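Local coordinates for protein GMP reductase (Trypanosoma brucei brucei, PDB 6JIG) that probably catalyses the NADPH-dependent reductive deamination of GMP to IMP, and binds guanine nucleotides at a regulatory CBS domain, at residues 94-99 and 211-215; 364-369 and 466-472; 245-249 and 280-284. The protein carries 1 engineered substitution. All coordinates share one frame. Numbering follows the deposited sequence.

Contact 1 of 3, residues 94-99 and 211-215. With 5GP (guanosine-5'-monophosphate), chain C.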
ATOM      1  N   ALA A  94     -19.520 -38.256 -25.062  1.00 39.92           N
ATOM      2  CA  ALA A  94     -18.665 -38.560 -23.919  1.00 43.58           C
ATOM      3  C   ALA A  94     -18.934 -39.956 -23.362  1.00 44.82           C
ATOM      4  O   ALA A  94     -18.002 -40.655 -22.945  1.00 41.01           O
ATOM      5  CB  ALA A  94     -18.862 -37.514 -22.826  1.00 44.92           C
ATOM      6  N   GLN A  95     -20.200 -40.361 -23.313  1.00 42.35           N
ATOM      7  CA  GLN A  95     -20.575 -41.692 -22.856  1.00 39.82           C
ATOM      8  C   GLN A  95     -21.964 -42.007 -23.389  1.00 39.30           C
ATOM      9  O   GLN A  95     -22.705 -41.116 -23.800  1.00 35.77           O
ATOM     10  CB  GLN A  95     -20.540 -41.796 -21.327  1.00 42.75           C
ATOM     11  CG  GLN A  95     -21.433 -40.793 -20.621  1.00 42.43           C
ATOM     12  CD  GLN A  95     -21.044 -40.625 -19.174  1.00 44.24           C
ATOM     13  OE1 GLN A  95     -19.985 -40.057 -18.865  1.00 46.81           O
ATOM     14  NE2 GLN A  95     -21.869 -41.146 -18.276  1.00 41.92           N
ATOM     15  N   SER A  96     -22.309 -43.293 -23.374  1.00 40.85           N
ATOM     16  CA  SER A  96     -23.598 -43.738 -23.888  1.00 37.36           C
ATOM     17  C   SER A  96     -23.846 -45.149 -23.369  1.00 43.26           C
ATOM     18  O   SER A  96     -22.985 -45.746 -22.730  1.00 43.99           O
ATOM     19  CB  SER A  96     -23.628 -43.704 -25.422  1.00 40.41           C
ATOM     20  OG  SER A  96     -24.953 -43.828 -25.904  1.00 48.84           O
ATOM     21  N   PHE A  97     -25.033 -45.680 -23.640  1.00 42.03           N
ATOM     22  CA  PHE A  97     -25.245 -47.112 -23.411  1.00 41.64           C
ATOM     23  C   PHE A  97     -24.972 -47.820 -24.733  1.00 41.70           C
ATOM     24  O   PHE A  97     -23.963 -48.516 -24.878  1.00 43.33           O
ATOM     25  CB  PHE A  97     -26.642 -47.407 -22.869  1.00 42.46           C
ATOM     26  CG  PHE A  97     -26.876 -48.876 -22.632  1.00 42.87           C
ATOM     27  CD1 PHE A  97     -26.021 -49.595 -21.813  1.00 38.02           C
ATOM     28  CD2 PHE A  97     -27.920 -49.541 -23.253  1.00 42.75           C
ATOM     29  CE1 PHE A  97     -26.206 -50.965 -21.599  1.00 41.62           C
ATOM     30  CE2 PHE A  97     -28.115 -50.905 -23.039  1.00 43.21           C
ATOM     31  CZ  PHE A  97     -27.253 -51.612 -22.206  1.00 41.50           C
ATOM     32  N   LEU A  98     -25.840 -47.612 -25.716  1.00 39.18           N
ATOM     33  CA  LEU A  98     -25.591 -48.064 -27.081  1.00 44.45           C
ATOM     34  C   LEU A  98     -24.901 -46.933 -27.835  1.00 45.14           C
ATOM     35  O   LEU A  98     -25.492 -45.868 -28.043  1.00 46.56           O
ATOM     36  CB  LEU A  98     -26.892 -48.456 -27.776  1.00 43.20           C
ATOM     37  CG  LEU A  98     -27.742 -49.575 -27.169  1.00 45.68           C
ATOM     38  CD1 LEU A  98     -28.901 -49.888 -28.111  1.00 48.90           C
ATOM     39  CD2 LEU A  98     -26.922 -50.812 -26.927  1.00 49.28           C
ATOM     40  N   ILE A  99     -23.652 -47.152 -28.232  1.00 41.41           N
ATOM     41  CA  ILE A  99     -22.934 -46.158 -29.025  1.00 39.16           C
ATOM     42  C   ILE A  99     -23.407 -46.261 -30.467  1.00 46.11           C
ATOM     43  O   ILE A  99     -23.215 -47.293 -31.123  1.00 43.35           O
ATOM     44  CB  ILE A  99     -21.415 -46.353 -28.929  1.00 40.90           C
ATOM     45  CG1 ILE A  99     -20.964 -46.316 -27.470  1.00 39.54           C
ATOM     46  CG2 ILE A  99     -20.695 -45.286 -29.742  1.00 42.96           C
ATOM     47  CD1 ILE A  99     -19.560 -46.882 -27.251  1.00 40.85           C
ATOM     48  N   ASP A 211     -18.698 -47.807 -20.230  1.00 42.42           N
ATOM     49  CA  ASP A 211     -20.051 -47.280 -20.107  1.00 42.15           C
ATOM     50  C   ASP A 211     -20.885 -48.122 -19.154  1.00 41.18           C
ATOM     51  O   ASP A 211     -21.679 -47.587 -18.377  1.00 43.51           O
ATOM     52  CB  ASP A 211     -20.712 -47.230 -21.481  1.00 41.46           C
ATOM     53  CG  ASP A 211     -20.163 -46.130 -22.355  1.00 42.59           C
ATOM     54  OD1 ASP A 211     -19.879 -45.034 -21.829  1.00 45.22           O
ATOM     55  OD2 ASP A 211     -20.031 -46.345 -23.578  1.00 42.04           O
ATOM     56  N   VAL A 212     -20.725 -49.444 -19.212  1.00 40.56           N
ATOM     57  CA  VAL A 212     -21.472 -50.329 -18.322  1.00 40.50           C
ATOM     58  C   VAL A 212     -21.102 -50.058 -16.873  1.00 43.32           C
ATOM     59  O   VAL A 212     -21.973 -49.958 -15.999  1.00 45.39           O
ATOM     60  CB  VAL A 212     -21.224 -51.802 -18.704  1.00 41.56           C
ATOM     61  CG1 VAL A 212     -21.758 -52.729 -17.623  1.00 42.84           C
ATOM     62  CG2 VAL A 212     -21.864 -52.114 -20.058  1.00 38.32           C
ATOM     63  N   VAL A 213     -19.805 -49.927 -16.594  1.00 41.60           N
ATOM     64  CA  VAL A 213     -19.369 -49.642 -15.228  1.00 43.96           C
ATOM     65  C   VAL A 213     -19.997 -48.347 -14.724  1.00 43.96           C
ATOM     66  O   VAL A 213     -20.499 -48.281 -13.597  1.00 46.51           O
ATOM     67  CB  VAL A 213     -17.832 -49.595 -15.161  1.00 44.73           C
ATOM     68  CG1 VAL A 213     -17.360 -48.890 -13.892  1.00 44.01           C
ATOM     69  CG2 VAL A 213     -17.270 -50.997 -15.232  1.00 45.53           C
ATOM     70  N   LYS A 214     -19.993 -47.303 -15.553  1.00 43.33           N
ATOM     71  CA  LYS A 214     -20.590 -46.032 -15.149  1.00 46.07           C
ATOM     72  C   LYS A 214     -22.076 -46.191 -14.833  1.00 48.67           C
ATOM     73  O   LYS A 214     -22.568 -45.658 -13.832  1.00 49.24           O
ATOM     74  CB  LYS A 214     -20.393 -44.983 -16.243  1.00 45.46           C
ATOM     75  CG  LYS A 214     -18.980 -44.431 -16.352  1.00 46.65           C
ATOM     76  CD  LYS A 214     -18.882 -43.445 -17.512  1.00 47.16           C
ATOM     77  CE  LYS A 214     -17.456 -42.920 -17.696  1.00 51.84           C
ATOM     78  NZ  LYS A 214     -17.199 -42.608 -19.140  1.00 60.49           N
ATOM     79  N   LEU A 215     -22.811 -46.904 -15.695  1.00 45.28           N
ATOM     80  CA  LEU A 215     -24.250 -47.066 -15.494  1.00 45.43           C
ATOM     81  C   LEU A 215     -24.559 -47.932 -14.283  1.00 52.41           C
ATOM     82  O   LEU A 215     -25.622 -47.785 -13.666  1.00 52.57           O
ATOM     83  CB  LEU A 215     -24.883 -47.657 -16.750  1.00 45.77           C
ATOM     84  CG  LEU A 215     -24.869 -46.665 -17.908  1.00 44.08           C
ATOM     85  CD1 LEU A 215     -25.050 -47.367 -19.240  1.00 42.66           C
ATOM     86  CD2 LEU A 215     -25.946 -45.608 -17.691  1.00 43.30           C
TER
HETATM   87  P   5GP C 602     -12.546 -46.413 -23.642  1.00 71.80           P
HETATM   88  O1P 5GP C 602     -12.622 -47.548 -22.647  1.00 64.00           O
HETATM   89  O2P 5GP C 602     -12.974 -46.779 -25.048  1.00 55.04           O
HETATM   90  O3P 5GP C 602     -11.403 -45.430 -23.474  1.00 66.18           O
HETATM   91  O5' 5GP C 602     -13.802 -45.516 -23.291  1.00 57.91           O
HETATM   92  C5' 5GP C 602     -14.806 -45.382 -24.269  1.00 49.09           C
HETATM   93  C4' 5GP C 602     -15.677 -44.195 -24.005  1.00 45.59           C
HETATM   94  O4' 5GP C 602     -15.776 -43.441 -25.251  1.00 41.27           O
HETATM   95  C3' 5GP C 602     -17.098 -44.603 -23.627  1.00 44.94           C
HETATM   96  O3' 5GP C 602     -17.663 -43.680 -22.695  1.00 40.68           O
HETATM   97  C2' 5GP C 602     -17.820 -44.548 -24.970  1.00 41.24           C
HETATM   98  O2' 5GP C 602     -19.220 -44.401 -24.906  1.00 41.83           O
HETATM   99  C1' 5GP C 602     -17.129 -43.360 -25.642  1.00 42.80           C
HETATM  100  N9  5GP C 602     -17.226 -43.421 -27.098  1.00 41.02           N
HETATM  101  C8  5GP C 602     -17.943 -42.564 -27.843  1.00 40.99           C
HETATM  102  N7  5GP C 602     -17.878 -42.932 -29.134  1.00 41.40           N
HETATM  103  C5  5GP C 602     -17.132 -44.063 -29.201  1.00 42.18           C
HETATM  104  C6  5GP C 602     -16.743 -44.874 -30.257  1.00 41.58           C
HETATM  105  O6  5GP C 602     -17.101 -44.597 -31.420  1.00 43.30           O
HETATM  106  N1  5GP C 602     -15.984 -45.950 -30.015  1.00 41.70           N
HETATM  107  C2  5GP C 602     -15.587 -46.254 -28.770  1.00 43.30           C
HETATM  108  N2  5GP C 602     -14.820 -47.361 -28.588  1.00 43.02           N
HETATM  109  N3  5GP C 602     -15.947 -45.473 -27.706  1.00 43.20           N
HETATM  110  C4  5GP C 602     -16.723 -44.374 -27.908  1.00 42.29           C
HETATM  111  O   HOH W   1     -21.320 -48.468 -24.372  1.00 40.26           O
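This is a ligand-bridged contact at the regulatory nucleotide site: the linker that leaves barrel helix 81-93 for the CBS domain meets one face of helix 209-216. Asp211 is central. Its OD2 accepts a very short hydrogen bond from ribose O2' of GMP (2.5 Å), and its OD1 lies 2.7 Å from O3', whose proton could instead serve Ala94 O at 3.1 Å. An acidic side chain gripping the ribose diol is a recurrent feature of CBS nucleotide sites. Between the segments themselves the polar link is slight: Ser96 N donates a weak bond to Asp211 OD1 (3.4 Å), while a water donates to both Phe97 O (2.7 Å) and Asp211 OD2 (2.6 Å). Further along, Phe97 CD1 meets Leu215 CD1 at 3.5 Å. The linker is held by Arg68 of helix 60-68, which bonds Gln95 OE1, and by backbone pairing of Ile99 with Leu206 in strand 203-208; helix 179-189 packs on both Phe97 and Val212 through Leu179.

Contact 2 of 3, residues 364-369 and 466-472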
ATOM      1  N   ILE A 364     -32.080 -21.098  -2.963  1.00 30.73           N
ATOM      2  CA  ILE A 364     -33.053 -22.193  -2.883  1.00 31.09           C
ATOM      3  C   ILE A 364     -34.109 -21.888  -1.824  1.00 31.10           C
ATOM      4  O   ILE A 364     -35.309 -22.086  -2.045  1.00 31.50           O
ATOM      5  CB  ILE A 364     -32.346 -23.534  -2.584  1.00 33.96           C
ATOM      6  CG1 ILE A 364     -31.262 -23.839  -3.618  1.00 33.80           C
ATOM      7  CG2 ILE A 364     -33.364 -24.662  -2.518  1.00 34.12           C
ATOM      8  CD1 ILE A 364     -31.778 -23.929  -5.052  1.00 35.29           C
ATOM      9  N   GLY A 365     -33.679 -21.409  -0.650  1.00 33.05           N
ATOM     10  CA  GLY A 365     -34.633 -20.990   0.367  1.00 32.54           C
ATOM     11  C   GLY A 365     -35.591 -19.902  -0.083  1.00 35.24           C
ATOM     12  O   GLY A 365     -36.740 -19.852   0.375  1.00 34.41           O
ATOM     13  N   ALA A 366     -35.148 -19.015  -0.976  1.00 30.44           N
ATOM     14  CA  ALA A 366     -36.037 -17.988  -1.502  1.00 33.29           C
ATOM     15  C   ALA A 366     -36.951 -18.507  -2.618  1.00 35.48           C
ATOM     16  O   ALA A 366     -37.716 -17.723  -3.191  1.00 37.12           O
ATOM     17  CB  ALA A 366     -35.216 -16.797  -2.018  1.00 33.72           C
ATOM     18  N   GLY A 367     -36.898 -19.795  -2.944  1.00 32.71           N
ATOM     19  CA  GLY A 367     -37.814 -20.380  -3.914  1.00 30.92           C
ATOM     20  C   GLY A 367     -37.182 -20.892  -5.190  1.00 31.62           C
ATOM     21  O   GLY A 367     -37.893 -21.517  -5.987  1.00 32.96           O
ATOM     22  N   ALA A 368     -35.895 -20.640  -5.450  1.00 31.34           N
ATOM     23  CA  ALA A 368     -35.309 -21.119  -6.705  1.00 32.57           C
ATOM     24  C   ALA A 368     -35.206 -22.638  -6.717  1.00 33.22           C
ATOM     25  O   ALA A 368     -34.938 -23.262  -5.693  1.00 31.88           O
ATOM     26  CB  ALA A 368     -33.915 -20.537  -6.929  1.00 31.56           C
ATOM     27  N   ASP A 369     -35.388 -23.234  -7.907  1.00 30.66           N
ATOM     28  CA  ASP A 369     -35.158 -24.672  -8.050  1.00 35.73           C
ATOM     29  C   ASP A 369     -33.719 -25.015  -8.387  1.00 32.68           C
ATOM     30  O   ASP A 369     -33.237 -26.087  -7.988  1.00 33.89           O
ATOM     31  CB  ASP A 369     -36.100 -25.255  -9.118  1.00 33.71           C
ATOM     32  CG  ASP A 369     -37.541 -24.986  -8.781  1.00 37.93           C
ATOM     33  OD1 ASP A 369     -38.047 -25.639  -7.857  1.00 41.75           O
ATOM     34  OD2 ASP A 369     -38.124 -24.037  -9.346  1.00 50.00           O
ATOM     35  N   MET A 466     -36.908 -27.321   1.669  1.00 37.27           N
ATOM     36  CA  MET A 466     -36.075 -26.133   1.848  1.00 36.19           C
ATOM     37  C   MET A 466     -36.826 -24.881   1.421  1.00 36.03           C
ATOM     38  O   MET A 466     -36.788 -23.850   2.108  1.00 35.37           O
ATOM     39  CB  MET A 466     -34.776 -26.293   1.049  1.00 34.27           C
ATOM     40  CG  MET A 466     -33.782 -25.146   1.223  1.00 34.22           C
ATOM     41  SD  MET A 466     -33.236 -25.007   2.927  1.00 35.08           S
ATOM     42  CE  MET A 466     -31.930 -23.777   2.766  1.00 35.39           C
ATOM     43  N   GLN A 467     -37.530 -24.953   0.295  1.00 36.36           N
ATOM     44  CA  GLN A 467     -38.279 -23.799  -0.193  1.00 36.40           C
ATOM     45  C   GLN A 467     -39.451 -23.471   0.722  1.00 39.62           C
ATOM     46  O   GLN A 467     -39.763 -22.297   0.938  1.00 37.12           O
ATOM     47  CB  GLN A 467     -38.761 -24.065  -1.618  1.00 35.98           C
ATOM     48  CG  GLN A 467     -37.618 -24.277  -2.600  1.00 34.66           C
ATOM     49  CD  GLN A 467     -38.093 -24.866  -3.909  1.00 39.45           C
ATOM     50  OE1 GLN A 467     -39.134 -25.523  -3.967  1.00 38.48           O
ATOM     51  NE2 GLN A 467     -37.323 -24.649  -4.963  1.00 34.39           N
ATOM     52  N   ARG A 468     -40.101 -24.491   1.290  1.00 38.13           N
ATOM     53  CA  ARG A 468     -41.268 -24.225   2.132  1.00 38.68           C
ATOM     54  C   ARG A 468     -40.874 -23.771   3.536  1.00 36.30           C
ATOM     55  O   ARG A 468     -41.537 -22.905   4.115  1.00 40.69           O
ATOM     56  CB  ARG A 468     -42.157 -25.471   2.223  1.00 37.73           C
ATOM     57  N   ARG A 469     -39.798 -24.320   4.089  1.00 35.75           N
ATOM     58  CA  ARG A 469     -39.487 -24.126   5.500  1.00 37.51           C
ATOM     59  C   ARG A 469     -38.564 -22.944   5.775  1.00 38.82           C
ATOM     60  O   ARG A 469     -38.538 -22.449   6.905  1.00 36.62           O
ATOM     61  CB  ARG A 469     -38.857 -25.395   6.077  1.00 38.31           C
ATOM     62  CG  ARG A 469     -39.889 -26.476   6.333  1.00 42.21           C
ATOM     63  CD  ARG A 469     -39.298 -27.849   6.603  1.00 41.75           C
ATOM     64  NE  ARG A 469     -40.374 -28.838   6.449  1.00 48.94           N
ATOM     65  CZ  ARG A 469     -40.238 -30.154   6.571  1.00 54.16           C
ATOM     66  NH1 ARG A 469     -39.057 -30.679   6.857  1.00 56.29           N
ATOM     67  NH2 ARG A 469     -41.290 -30.947   6.400  1.00 56.76           N
ATOM     68  N   THR A 470     -37.804 -22.485   4.787  1.00 35.96           N
ATOM     69  CA  THR A 470     -36.803 -21.464   5.062  1.00 33.93           C
ATOM     70  C   THR A 470     -37.458 -20.153   5.486  1.00 31.51           C
ATOM     71  O   THR A 470     -38.466 -19.720   4.919  1.00 33.88           O
ATOM     72  CB  THR A 470     -35.905 -21.251   3.841  1.00 34.21           C
ATOM     73  OG1 THR A 470     -35.048 -22.392   3.698  1.00 32.87           O
ATOM     74  CG2 THR A 470     -35.017 -20.006   4.021  1.00 32.62           C
ATOM     75  N   ARG A 471     -36.892 -19.550   6.521  1.00 32.60           N
ATOM     76  CA  ARG A 471     -37.251 -18.222   6.991  1.00 34.76           C
ATOM     77  C   ARG A 471     -35.979 -17.399   7.052  1.00 31.12           C
ATOM     78  O   ARG A 471     -34.928 -17.908   7.443  1.00 32.13           O
ATOM     79  CB  ARG A 471     -37.905 -18.260   8.381  1.00 36.47           C
ATOM     80  CG  ARG A 471     -39.148 -19.139   8.450  1.00 38.32           C
ATOM     81  CD  ARG A 471     -40.298 -18.548   7.633  1.00 43.33           C
ATOM     82  NE  ARG A 471     -41.506 -19.356   7.778  1.00 48.67           N
ATOM     83  CZ  ARG A 471     -41.882 -20.297   6.917  1.00 49.47           C
ATOM     84  NH1 ARG A 471     -41.158 -20.536   5.830  1.00 44.09           N
ATOM     85  NH2 ARG A 471     -42.988 -20.996   7.136  1.00 55.71           N
ATOM     86  N   PHE A 472     -36.073 -16.136   6.666  1.00 32.46           N
ATOM     87  CA  PHE A 472     -34.918 -15.255   6.631  1.00 33.19           C
ATOM     88  C   PHE A 472     -34.989 -14.213   7.743  1.00 32.49           C
ATOM     89  O   PHE A 472     -36.072 -13.845   8.206  1.00 31.65           O
ATOM     90  CB  PHE A 472     -34.821 -14.514   5.293  1.00 30.57           C
ATOM     91  CG  PHE A 472     -34.544 -15.417   4.111  1.00 30.70           C
ATOM     92  CD1 PHE A 472     -33.294 -15.986   3.939  1.00 30.71           C
ATOM     93  CD2 PHE A 472     -35.530 -15.669   3.177  1.00 31.75           C
ATOM     94  CE1 PHE A 472     -33.027 -16.797   2.842  1.00 32.05           C
ATOM     95  CE2 PHE A 472     -35.277 -16.481   2.077  1.00 32.17           C
ATOM     96  CZ  PHE A 472     -34.026 -17.045   1.913  1.00 29.99           C
TER
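Gln467 supplies the direct hydrogen bonds of this contact, reaching from helix 463-469 to the turn that follows helix 357-365. Its NE2 donates to Ala368 O (2.9 Å, N-H...O angle 149°) and to Asp369 OD1 (3.1 Å, 174°), so one amide group engages a backbone carbonyl and a carboxylate together. The other carboxylate oxygen of Asp369, OD2, accepts from the backbone N of Cys348. Thr470 OG1 turns back to Met466 O at 2.8 Å, bonding within the last turn of its own helix.

Close backbone approach accompanies these bonds: the CA atoms of Gly365 and Gln467 are 4.6 Å apart. A CB on Gly365 would lie 2.7 Å from Thr470 CG2, a clash, so the absence of a side chain permits this spacing. Apolar contacts extend outward, with Ile364 CG2 on Met466 CG at 3.8 Å and Ala366 CB on Phe472 CE2 at 4.1 Å. Ala366 N approaches the edge of the Phe472 ring, and Ile9 of a neighbouring subunit packs on Phe472.

Gly367, with phi 115°, ends helix 357-365 in a Schellman motif. This helix end leads directly into 370-373, the eighth strand of the TIM barrel, so the arrangement is a barrel alpha-beta turn packed against helix 463-469, near the C-terminal end of the chain.

Contact 3 of 3, residues 245-249 and 280-284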
ATOM      1  N   ALA A 245     -31.712 -22.827 -33.151  1.00 42.01           N
ATOM      2  CA  ALA A 245     -32.473 -23.686 -32.248  1.00 40.52           C
ATOM      3  C   ALA A 245     -32.789 -25.027 -32.893  1.00 42.31           C
ATOM      4  O   ALA A 245     -32.659 -26.086 -32.264  1.00 38.58           O
ATOM      5  CB  ALA A 245     -33.767 -22.992 -31.838  1.00 40.39           C
ATOM      6  N   ILE A 246     -33.260 -24.993 -34.139  1.00 39.89           N
ATOM      7  CA  ILE A 246     -33.617 -26.236 -34.823  1.00 41.76           C
ATOM      8  C   ILE A 246     -32.412 -27.160 -34.889  1.00 37.16           C
ATOM      9  O   ILE A 246     -32.499 -28.350 -34.566  1.00 43.51           O
ATOM     10  CB  ILE A 246     -34.173 -25.934 -36.227  1.00 41.11           C
ATOM     11  CG1 ILE A 246     -35.617 -25.445 -36.136  1.00 45.12           C
ATOM     12  CG2 ILE A 246     -34.095 -27.189 -37.113  1.00 44.46           C
ATOM     13  CD1 ILE A 246     -36.015 -24.485 -37.265  1.00 44.79           C
ATOM     14  N   ARG A 247     -31.261 -26.616 -35.283  1.00 39.24           N
ATOM     15  CA  ARG A 247     -30.061 -27.433 -35.432  1.00 41.04           C
ATOM     16  C   ARG A 247     -29.515 -27.916 -34.090  1.00 43.83           C
ATOM     17  O   ARG A 247     -28.978 -29.028 -34.006  1.00 38.90           O
ATOM     18  CB  ARG A 247     -29.017 -26.645 -36.220  1.00 42.63           C
ATOM     19  CG  ARG A 247     -29.489 -26.388 -37.673  1.00 45.39           C
ATOM     20  CD  ARG A 247     -28.592 -25.448 -38.454  1.00 45.39           C
ATOM     21  NE  ARG A 247     -27.211 -25.910 -38.471  1.00 46.61           N
ATOM     22  CZ  ARG A 247     -26.202 -25.220 -38.996  1.00 51.54           C
ATOM     23  NH1 ARG A 247     -26.431 -24.042 -39.563  1.00 52.65           N
ATOM     24  NH2 ARG A 247     -24.964 -25.706 -38.949  1.00 49.77           N
ATOM     25  N   LEU A 248     -29.649 -27.111 -33.028  1.00 37.58           N
ATOM     26  CA  LEU A 248     -29.247 -27.577 -31.704  1.00 37.87           C
ATOM     27  C   LEU A 248     -30.087 -28.764 -31.255  1.00 37.90           C
ATOM     28  O   LEU A 248     -29.558 -29.731 -30.691  1.00 38.00           O
ATOM     29  CB  LEU A 248     -29.370 -26.442 -30.684  1.00 37.36           C
ATOM     30  CG  LEU A 248     -28.333 -25.323 -30.777  1.00 39.19           C
ATOM     31  CD1 LEU A 248     -28.768 -24.123 -29.937  1.00 36.84           C
ATOM     32  CD2 LEU A 248     -26.974 -25.838 -30.316  1.00 39.40           C
ATOM     33  N   VAL A 249     -31.403 -28.697 -31.469  1.00 38.67           N
ATOM     34  CA  VAL A 249     -32.262 -29.811 -31.083  1.00 40.24           C
ATOM     35  C   VAL A 249     -31.899 -31.060 -31.879  1.00 41.13           C
ATOM     36  O   VAL A 249     -31.813 -32.163 -31.324  1.00 40.73           O
ATOM     37  CB  VAL A 249     -33.745 -29.426 -31.246  1.00 40.97           C
ATOM     38  CG1 VAL A 249     -34.649 -30.627 -30.999  1.00 41.02           C
ATOM     39  CG2 VAL A 249     -34.105 -28.316 -30.252  1.00 40.15           C
ATOM     40  N   ARG A 280     -40.177 -28.753 -34.770  1.00 41.12           N
ATOM     41  CA  ARG A 280     -38.745 -29.017 -34.800  1.00 41.72           C
ATOM     42  C   ARG A 280     -38.042 -28.579 -33.514  1.00 43.37           C
ATOM     43  O   ARG A 280     -36.942 -29.060 -33.227  1.00 46.44           O
ATOM     44  CB  ARG A 280     -38.119 -28.320 -36.000  1.00 44.59           C
ATOM     45  CG  ARG A 280     -38.631 -28.861 -37.344  1.00 48.67           C
ATOM     46  CD  ARG A 280     -38.182 -27.996 -38.500  1.00 42.76           C
ATOM     47  NE  ARG A 280     -38.809 -26.677 -38.481  1.00 49.33           N
ATOM     48  CZ  ARG A 280     -38.527 -25.711 -39.346  1.00 50.76           C
ATOM     49  NH1 ARG A 280     -37.634 -25.922 -40.304  1.00 55.44           N
ATOM     50  NH2 ARG A 280     -39.131 -24.533 -39.253  1.00 51.06           N
ATOM     51  N   THR A 281     -38.646 -27.682 -32.739  1.00 44.99           N
ATOM     52  CA  THR A 281     -38.065 -27.254 -31.467  1.00 42.37           C
ATOM     53  C   THR A 281     -38.937 -27.548 -30.251  1.00 42.74           C
ATOM     54  O   THR A 281     -38.412 -27.549 -29.128  1.00 40.97           O
ATOM     55  CB  THR A 281     -37.758 -25.748 -31.500  1.00 42.68           C
ATOM     56  OG1 THR A 281     -38.898 -25.040 -31.992  1.00 42.37           O
ATOM     57  CG2 THR A 281     -36.585 -25.471 -32.422  1.00 41.15           C
ATOM     58  N   ALA A 282     -40.234 -27.803 -30.429  1.00 43.12           N
ATOM     59  CA  ALA A 282     -41.135 -27.995 -29.297  1.00 42.29           C
ATOM     60  C   ALA A 282     -40.970 -29.349 -28.630  1.00 39.49           C
ATOM     61  O   ALA A 282     -41.627 -29.611 -27.616  1.00 40.53           O
ATOM     62  CB  ALA A 282     -42.587 -27.811 -29.735  1.00 44.61           C
ATOM     63  N   SER A 283     -40.096 -30.201 -29.154  1.00 40.09           N
ATOM     64  CA  SER A 283     -39.816 -31.473 -28.513  1.00 41.53           C
ATOM     65  C   SER A 283     -38.962 -31.334 -27.262  1.00 41.13           C
ATOM     66  O   SER A 283     -38.783 -32.331 -26.559  1.00 36.40           O
ATOM     67  CB  SER A 283     -39.114 -32.409 -29.489  1.00 40.69           C
ATOM     68  OG  SER A 283     -37.971 -31.774 -30.043  1.00 43.45           O
ATOM     69  N   VAL A 284     -38.422 -30.146 -26.962  1.00 39.53           N
ATOM     70  CA  VAL A 284     -37.619 -29.966 -25.754  1.00 39.13           C
ATOM     71  C   VAL A 284     -38.148 -28.776 -24.960  1.00 37.11           C
ATOM     72  O   VAL A 284     -38.757 -27.853 -25.508  1.00 36.50           O
ATOM     73  CB  VAL A 284     -36.108 -29.778 -26.049  1.00 39.49           C
ATOM     74  CG1 VAL A 284     -35.545 -30.964 -26.866  1.00 42.31           C
ATOM     75  CG2 VAL A 284     -35.847 -28.458 -26.743  1.00 39.09           C
TER
HETATM   76  O   HOH W   2     -34.845 -29.945 -34.763  1.00 45.55           O
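Ile246, by rotamer, and Val249, by CA-to-CB direction, join helix 239-251 to the loop before strand 285-291. Ile246 (m, t) leaves the helix sideways, yet its CD1 reaches one face of the Arg280 guanidinium, 3.5 Å from CZ. Arg280 folds over it through an m chi3, and its NH2 makes a salt bridge with Asp278. Thr281, in the p rotamer, presents CG2 to Ala245 CB and Ile246 CG1, each at 3.8 Å, while its OG1 bonds Leu275 O. Val249 is t: CG1 lies 3.6 Å from Ser283 OG and CG2 lies 3.9 Å from Val284 CG2. No direct hydrogen bond joins the segments; a water donates to both Ile246 O (2.8 Å) and Arg280 O (2.7 Å). The type I turn from Thr281 to Val284, closed by a weak 3.4 Å bond from Val284 N to Thr281 O, leads the chain into strand 285-291. Beneath the contact, Leu256 of barrel strand 255-259 touches Ala245, Val249 and Val284, and helix 81-93 packs against Arg247 and Leu248.

Overall arrangement
Contacts 2 and 3 belong to the TIM barrel, whereas contact 1 lies where the barrel passes into the CBS module. None touches another: centres lie about 25 Å (1 and 3), 33 Å (2 and 3) and 36 Å (1 and 2) apart. Contact 1 directly meets the regulatory GMP. In contact 2 the Ala368 side chain is about 13 Å from a bound GMP and about 9 Å from the side chain of GMP-binding Asp351. In contact 3, the Ala245 side chain lies about 12 Å from that of Asp259, a predicted NAD-binding residue. Helix 81-93 connects two of the regions: it packs on segment 245-249 and runs into segment 94-99.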